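Local coordinates for putative glutathione-regulated potassium-efflux system protein KefB (Vibrio parahaemolyticus RIMD 2210633, PDB 3C85) that probably mediates potassium efflux by cation:proton antiport, the part in this structure being its cytoplasmic nucleotide-binding TrkA-N (RCK) domain, at the interface of chains A and B. Coordinates in Å, arbitrary orientation; residue numbers count along the deposited sequence, not the author numbering. Chains: chain A/B, Putative glutathione-regulated potassium-efflux system protein KefB.

Contact 1: the interface of chains A and B. Residues chain A 168-169, 171-172, 177, 179; chain B 54, 57-58, 61-62, 108.
Helix 159-175 of chain A and the loop after it, carrying A:Pro177 and A:Phe179, meet helix 49-62 and the start of strand 108-111 of chain B. The centre of the patch is the phenol of B:Tyr62, held between residues of both chains. The edge of A:Phe179 points at one face of this ring, with CD1 over its centre and 3.5 Å from B:Tyr62 CE1. The two rings stand at 82°, an edge-to-face pair. B:Arg61 runs alongside the opposite face, with CG over the ring centre. The phenol hydroxyl lies over a face of its guanidinium, toward the rim, and B:Arg61 NH1 is 3.5 Å from A:Cys172 CB. A:Cys172 comes to the phenol rim in plane, its SG 3.4 Å from B:Tyr62 OH, a weak hydrogen bond. SG, anti to the carbonyl carbon (chi1 -67°), is set to reach both this hydroxyl and, by another weak hydrogen bond, A:Ala168 O one turn earlier. The same sulfur packs 3.6 Å from B:Leu58 CD2. Water 1, 2.7 Å from B:Tyr62 OH, also binds the carbonyl of A:Pro177 and so ties the loop to the tyrosine. Beyond the rings, A:Phe179 CZ meets B:Leu108 CD2 at 3.9 Å. A:Val171 CG1 reaches the same methyl tip to tip. At the other end, A:Ala168 CB packs 3.8 Å from B:Ala54 CA, where its small size may allow close approach of the helices. It also touches B:Glu57 CG. A:Arg169 NE and B:Glu57 OE2 are 5.5 Å apart, so any attraction would be long-range. The site lies where the C-terminal helix of one Rossmann-type domain crosses over to pack on the first helix and a strand of its partner.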
ATOM      1  N   ALA A 168       4.308   2.708  -7.067  1.00 22.76           N
ATOM      2  CA  ALA A 168       5.147   2.612  -8.235  1.00 24.33           C
ATOM      3  C   ALA A 168       4.338   2.152  -9.454  1.00 25.24           C
ATOM      4  O   ALA A 168       4.400   2.760 -10.525  1.00 25.49           O
ATOM      5  CB  ALA A 168       6.352   1.664  -7.936  1.00 24.73           C
ATOM      6  N   ARG A 169       3.552   1.103  -9.275  1.00 26.62           N
ATOM      7  CA  ARG A 169       2.638   0.623 -10.316  1.00 28.16           C
ATOM      8  C   ARG A 169       1.712   1.725 -10.910  1.00 28.52           C
ATOM      9  O   ARG A 169       1.639   1.919 -12.156  1.00 27.82           O
ATOM     10  CB  ARG A 169       1.874  -0.599  -9.769  1.00 28.49           C
ATOM     11  CG  ARG A 169       1.105  -1.334 -10.790  1.00 32.96           C
ATOM     12  CD  ARG A 169       0.557  -2.642 -10.252  1.00 35.95           C
ATOM     13  NE  ARG A 169      -0.339  -3.137 -11.285  1.00 41.92           N
ATOM     14  CZ  ARG A 169      -1.610  -2.777 -11.361  1.00 42.29           C
ATOM     15  NH1 ARG A 169      -2.123  -1.979 -10.415  1.00 43.79           N
ATOM     16  NH2 ARG A 169      -2.369  -3.238 -12.350  1.00 44.74           N
ATOM     17  N   VAL A 171       2.014   5.054 -10.602  1.00 28.50           N
ATOM     18  CA  VAL A 171       2.810   6.149 -11.169  1.00 27.77           C
ATOM     19  C   VAL A 171       3.176   5.761 -12.598  1.00 28.54           C
ATOM     20  O   VAL A 171       3.026   6.565 -13.504  1.00 29.56           O
ATOM     21  CB  VAL A 171       4.095   6.443 -10.341  1.00 28.04           C
ATOM     22  CG1 VAL A 171       5.027   7.441 -11.020  1.00 27.31           C
ATOM     23  CG2 VAL A 171       3.728   6.978  -8.984  1.00 27.01           C
ATOM     24  N   CYS A 172       3.643   4.542 -12.814  1.00 28.24           N
ATOM     25  CA  CYS A 172       4.055   4.176 -14.149  1.00 31.34           C
ATOM     26  C   CYS A 172       2.854   4.209 -15.079  1.00 32.70           C
ATOM     27  O   CYS A 172       2.935   4.731 -16.206  1.00 32.86           O
ATOM     28  CB  CYS A 172       4.765   2.821 -14.163  1.00 31.12           C
ATOM     29  SG  CYS A 172       6.306   2.915 -13.315  1.00 36.60           S
ATOM     30  N   PRO A 177       6.373   7.049 -17.774  1.00 36.15           N
ATOM     31  CA  PRO A 177       7.723   7.566 -17.961  1.00 36.11           C
ATOM     32  C   PRO A 177       8.468   6.751 -19.032  1.00 37.55           C
ATOM     33  O   PRO A 177       8.222   5.540 -19.184  1.00 36.99           O
ATOM     34  CB  PRO A 177       8.342   7.423 -16.566  1.00 36.20           C
ATOM     35  CG  PRO A 177       7.535   6.295 -15.922  1.00 36.33           C
ATOM     36  CD  PRO A 177       6.168   6.455 -16.434  1.00 35.40           C
ATOM     37  N   PHE A 179      11.689   5.183 -19.848  1.00 39.25           N
ATOM     38  CA  PHE A 179      12.979   4.757 -19.325  1.00 38.94           C
ATOM     39  C   PHE A 179      13.756   3.889 -20.303  1.00 40.59           C
ATOM     40  O   PHE A 179      13.170   3.263 -21.195  1.00 41.25           O
ATOM     41  CB  PHE A 179      12.795   3.919 -18.070  1.00 37.73           C
ATOM     42  CG  PHE A 179      12.152   4.639 -16.939  1.00 34.96           C
ATOM     43  CD1 PHE A 179      11.077   4.070 -16.306  1.00 29.04           C
ATOM     44  CD2 PHE A 179      12.646   5.855 -16.493  1.00 31.92           C
ATOM     45  CE1 PHE A 179      10.473   4.677 -15.223  1.00 30.72           C
ATOM     46  CE2 PHE A 179      12.045   6.497 -15.421  1.00 31.47           C
ATOM     47  CZ  PHE A 179      10.940   5.894 -14.782  1.00 31.93           C
TER
ATOM     48  N   ALA B  54       8.263   0.327  -3.519  1.00 19.84           N
ATOM     49  CA  ALA B  54       8.366   0.990  -4.840  1.00 20.00           C
ATOM     50  C   ALA B  54       9.619   0.579  -5.585  1.00 20.54           C
ATOM     51  O   ALA B  54       9.551   0.327  -6.795  1.00 20.58           O
ATOM     52  CB  ALA B  54       8.300   2.486  -4.691  1.00 21.04           C
ATOM     53  N   GLU B  57       9.215  -2.976  -7.035  1.00 24.98           N
ATOM     54  CA  GLU B  57       8.277  -2.988  -8.173  1.00 25.72           C
ATOM     55  C   GLU B  57       8.928  -2.445  -9.472  1.00 26.29           C
ATOM     56  O   GLU B  57       8.792  -3.025 -10.556  1.00 25.17           O
ATOM     57  CB  GLU B  57       7.027  -2.171  -7.788  1.00 26.04           C
ATOM     58  CG  GLU B  57       5.923  -2.086  -8.892  1.00 30.57           C
ATOM     59  CD  GLU B  57       5.337  -3.434  -9.203  1.00 37.20           C
ATOM     60  OE1 GLU B  57       5.163  -4.238  -8.262  1.00 39.95           O
ATOM     61  OE2 GLU B  57       5.046  -3.694 -10.390  1.00 42.45           O
ATOM     62  N   LEU B  58       9.628  -1.328  -9.356  1.00 25.93           N
ATOM     63  CA  LEU B  58      10.326  -0.748 -10.483  1.00 26.67           C
ATOM     64  C   LEU B  58      11.420  -1.684 -11.005  1.00 27.21           C
ATOM     65  O   LEU B  58      11.583  -1.810 -12.218  1.00 26.94           O
ATOM     66  CB  LEU B  58      10.895   0.637 -10.127  1.00 26.51           C
ATOM     67  CG  LEU B  58       9.865   1.748  -9.847  1.00 25.41           C
ATOM     68  CD1 LEU B  58      10.562   2.998  -9.304  1.00 25.00           C
ATOM     69  CD2 LEU B  58       9.039   2.125 -11.084  1.00 25.24           C
ATOM     70  N   ARG B  61       9.882  -4.346 -13.209  1.00 31.54           N
ATOM     71  CA  ARG B  61       9.449  -3.881 -14.511  1.00 33.42           C
ATOM     72  C   ARG B  61      10.609  -3.419 -15.394  1.00 32.39           C
ATOM     73  O   ARG B  61      10.650  -3.753 -16.559  1.00 32.27           O
ATOM     74  CB  ARG B  61       8.420  -2.748 -14.361  1.00 33.91           C
ATOM     75  CG  ARG B  61       7.854  -2.272 -15.725  1.00 36.92           C
ATOM     76  CD  ARG B  61       6.590  -1.439 -15.594  1.00 37.88           C
ATOM     77  NE  ARG B  61       6.264  -0.858 -16.896  1.00 47.35           N
ATOM     78  CZ  ARG B  61       5.176  -0.150 -17.172  1.00 49.81           C
ATOM     79  NH1 ARG B  61       4.252   0.072 -16.238  1.00 51.79           N
ATOM     80  NH2 ARG B  61       5.011   0.328 -18.403  1.00 52.48           N
ATOM     81  N   TYR B  62      11.529  -2.623 -14.850  1.00 31.56           N
ATOM     82  CA  TYR B  62      12.548  -1.968 -15.682  1.00 31.67           C
ATOM     83  C   TYR B  62      13.990  -2.433 -15.500  1.00 31.46           C
ATOM     84  O   TYR B  62      14.900  -1.960 -16.204  1.00 32.29           O
ATOM     85  CB  TYR B  62      12.507  -0.462 -15.467  1.00 31.53           C
ATOM     86  CG  TYR B  62      11.186   0.178 -15.705  1.00 31.39           C
ATOM     87  CD1 TYR B  62      10.742   0.447 -17.002  1.00 32.95           C
ATOM     88  CD2 TYR B  62      10.361   0.530 -14.626  1.00 32.98           C
ATOM     89  CE1 TYR B  62       9.513   1.045 -17.232  1.00 33.23           C
ATOM     90  CE2 TYR B  62       9.133   1.126 -14.838  1.00 32.76           C
ATOM     91  CZ  TYR B  62       8.725   1.402 -16.148  1.00 32.94           C
ATOM     92  OH  TYR B  62       7.510   1.999 -16.356  1.00 32.32           O
ATOM     93  N   LEU B 108      12.585  10.562 -13.160  1.00 22.80           N
ATOM     94  CA  LEU B 108      11.481  10.435 -12.205  1.00 21.18           C
ATOM     95  C   LEU B 108      12.019  10.407 -10.792  1.00 21.22           C
ATOM     96  O   LEU B 108      12.969   9.693 -10.495  1.00 19.98           O
ATOM     97  CB  LEU B 108      10.684   9.157 -12.456  1.00 21.42           C
ATOM     98  CG  LEU B 108       9.536   8.777 -11.497  1.00 21.89           C
ATOM     99  CD1 LEU B 108       8.401   9.764 -11.615  1.00 23.22           C
ATOM    100  CD2 LEU B 108       9.009   7.342 -11.748  1.00 22.28           C
TER
HETATM  101  O   HOH W   1       6.776   3.481 -18.480  1.00 44.96           O

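Contact 2: the interface of chains A and B. Residues chain A 140-142, 158, 161; chain B 49.
The guanidinium of B:Arg49 stands with its plane at 90° to the A:Tyr141 ring. Its NH1 comes to the ring atom CD1, while one face of the ring carries A:Glu140 CB of the same chain, offset toward the rim. The amide of A:Asn158 is modestly turned from the guanidinium plane and lies against the arginine chain. This is an interface of the TrkA-N (RCK) domain. B:Arg49 lies in the glycine-rich GMGRIG loop (GxGxxG) of the Rossmann-type fold and opens helix 49-62. The arginine is extended from CG to NE, with CG anti to its carbonyl carbon (chi1 -63°), and it runs past A:Ser161 and A:Asn158 to A:Pro142. A:Asn158 crosses it at about a right angle, and ND2 lies 3.3 Å from B:Arg49 CD. At the tip, B:Arg49 NH2 is 3.3 Å from A:Pro142 CD, an end-on contact with the pyrrolidine ring. Polar groups of the two chains do not bond directly in this patch; they are linked through water. Water 3 is 3.2 Å from B:Arg49 NH1 and also binds the backbone carbonyl of A:Glu140. Water 2 bridges the A:Ser161 hydroxyl to the backbone carbonyl of B:Arg49, with A:Ser161 OG at 2.7 Å. Within chain A, the amide that supports the arginine is held at both ends, which limits its rotation. A:Asn158 OD1 takes the backbone N-H of A:Ser161 at 3.2 Å and so caps the start of helix 159-175. This bond is fairly straight (162° at H), with the donor somewhat out of the carbonyl plane. ND2 gives a weak hydrogen bond to the A:Glu140 carbonyl.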
ATOM      1  N   GLU A 140       1.325  -3.654  10.067  1.00 23.04           N
ATOM      2  CA  GLU A 140       2.399  -2.685  10.033  1.00 24.14           C
ATOM      3  C   GLU A 140       3.834  -3.199  10.094  1.00 23.33           C
ATOM      4  O   GLU A 140       4.713  -2.631   9.531  1.00 21.58           O
ATOM      5  CB  GLU A 140       2.203  -1.674  11.137  1.00 24.86           C
ATOM      6  CG  GLU A 140       1.105  -0.762  10.915  1.00 29.61           C
ATOM      7  CD  GLU A 140       1.204   0.423  11.799  1.00 34.95           C
ATOM      8  OE1 GLU A 140       0.957   0.297  12.981  1.00 37.69           O
ATOM      9  OE2 GLU A 140       1.603   1.465  11.311  1.00 36.72           O
ATOM     10  N   TYR A 141       4.014  -4.266  10.845  1.00 23.39           N
ATOM     11  CA  TYR A 141       5.307  -4.737  11.267  1.00 23.59           C
ATOM     12  C   TYR A 141       5.459  -6.241  11.104  1.00 22.74           C
ATOM     13  O   TYR A 141       4.514  -6.958  11.234  1.00 21.97           O
ATOM     14  CB  TYR A 141       5.552  -4.378  12.723  1.00 25.81           C
ATOM     15  CG  TYR A 141       5.502  -2.906  13.054  1.00 28.54           C
ATOM     16  CD1 TYR A 141       6.478  -2.049  12.614  1.00 32.11           C
ATOM     17  CD2 TYR A 141       4.514  -2.395  13.826  1.00 31.38           C
ATOM     18  CE1 TYR A 141       6.443  -0.702  12.940  1.00 34.63           C
ATOM     19  CE2 TYR A 141       4.468  -1.079  14.148  1.00 33.00           C
ATOM     20  CZ  TYR A 141       5.429  -0.227  13.708  1.00 33.62           C
ATOM     21  OH  TYR A 141       5.384   1.104  14.034  1.00 35.71           O
ATOM     22  N   PRO A 142       6.679  -6.678  10.837  1.00 22.68           N
ATOM     23  CA  PRO A 142       6.915  -8.116  10.655  1.00 22.50           C
ATOM     24  C   PRO A 142       6.396  -8.955  11.837  1.00 22.91           C
ATOM     25  O   PRO A 142       5.790  -9.988  11.589  1.00 22.49           O
ATOM     26  CB  PRO A 142       8.437  -8.210  10.571  1.00 22.44           C
ATOM     27  CG  PRO A 142       8.841  -6.894   9.927  1.00 23.38           C
ATOM     28  CD  PRO A 142       7.895  -5.883  10.584  1.00 21.97           C
ATOM     29  N   ASN A 158       2.423  -6.515   4.294  1.00 21.13           N
ATOM     30  CA  ASN A 158       2.727  -5.325   5.086  1.00 19.59           C
ATOM     31  C   ASN A 158       2.073  -4.096   4.457  1.00 20.18           C
ATOM     32  O   ASN A 158       2.223  -3.886   3.240  1.00 18.84           O
ATOM     33  CB  ASN A 158       4.256  -5.131   5.110  1.00 20.30           C
ATOM     34  CG  ASN A 158       4.660  -3.982   5.977  1.00 19.87           C
ATOM     35  OD1 ASN A 158       4.498  -2.813   5.585  1.00 22.35           O
ATOM     36  ND2 ASN A 158       5.201  -4.290   7.170  1.00 20.63           N
ATOM     37  N   SER A 161       4.742  -1.787   2.596  1.00 18.90           N
ATOM     38  CA  SER A 161       5.307  -2.453   1.414  1.00 19.10           C
ATOM     39  C   SER A 161       4.331  -2.459   0.263  1.00 18.67           C
ATOM     40  O   SER A 161       4.687  -2.149  -0.879  1.00 19.26           O
ATOM     41  CB  SER A 161       5.697  -3.902   1.758  1.00 19.14           C
ATOM     42  OG  SER A 161       6.674  -3.902   2.796  1.00 20.75           O
TER
ATOM     43  N   ARG B  49       9.689   1.103   4.434  1.00 19.46           N
ATOM     44  CA  ARG B  49       8.925   0.034   3.735  1.00 20.17           C
ATOM     45  C   ARG B  49       8.248   0.518   2.453  1.00 18.39           C
ATOM     46  O   ARG B  49       8.165  -0.214   1.461  1.00 19.32           O
ATOM     47  CB  ARG B  49       7.951  -0.703   4.683  1.00 18.57           C
ATOM     48  CG  ARG B  49       8.731  -1.427   5.778  1.00 22.44           C
ATOM     49  CD  ARG B  49       7.884  -2.366   6.645  1.00 23.59           C
ATOM     50  NE  ARG B  49       8.777  -3.214   7.437  1.00 30.36           N
ATOM     51  CZ  ARG B  49       9.202  -2.943   8.664  1.00 34.41           C
ATOM     52  NH1 ARG B  49       8.778  -1.859   9.314  1.00 36.81           N
ATOM     53  NH2 ARG B  49      10.051  -3.783   9.251  1.00 32.97           N
TER
HETATM   54  O   HOH W   2       8.899  -2.921   1.713  1.00 23.17           O
HETATM   55  O   HOH W   3       6.073  -0.181   9.209  1.00 40.55           O

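Contact 1 and contact 2 have C-alpha centres about 20 Å apart and belong to one two-fold interface, so each recurs with the chains exchanged. They share two elements: helix 159-175 of chain A and helix 49-62 of chain B. Contact 2 uses the first turns of both helices, with water-linked polar groups. Contact 1 uses their later turns, where packing is mostly apolar, and adds the chain A tail. The C-terminal helix is thus held along its length by the partner. This exchange would suit a stable dimer of the cytoplasmic domains, although the structure alone does not show the assembly of the full transporter.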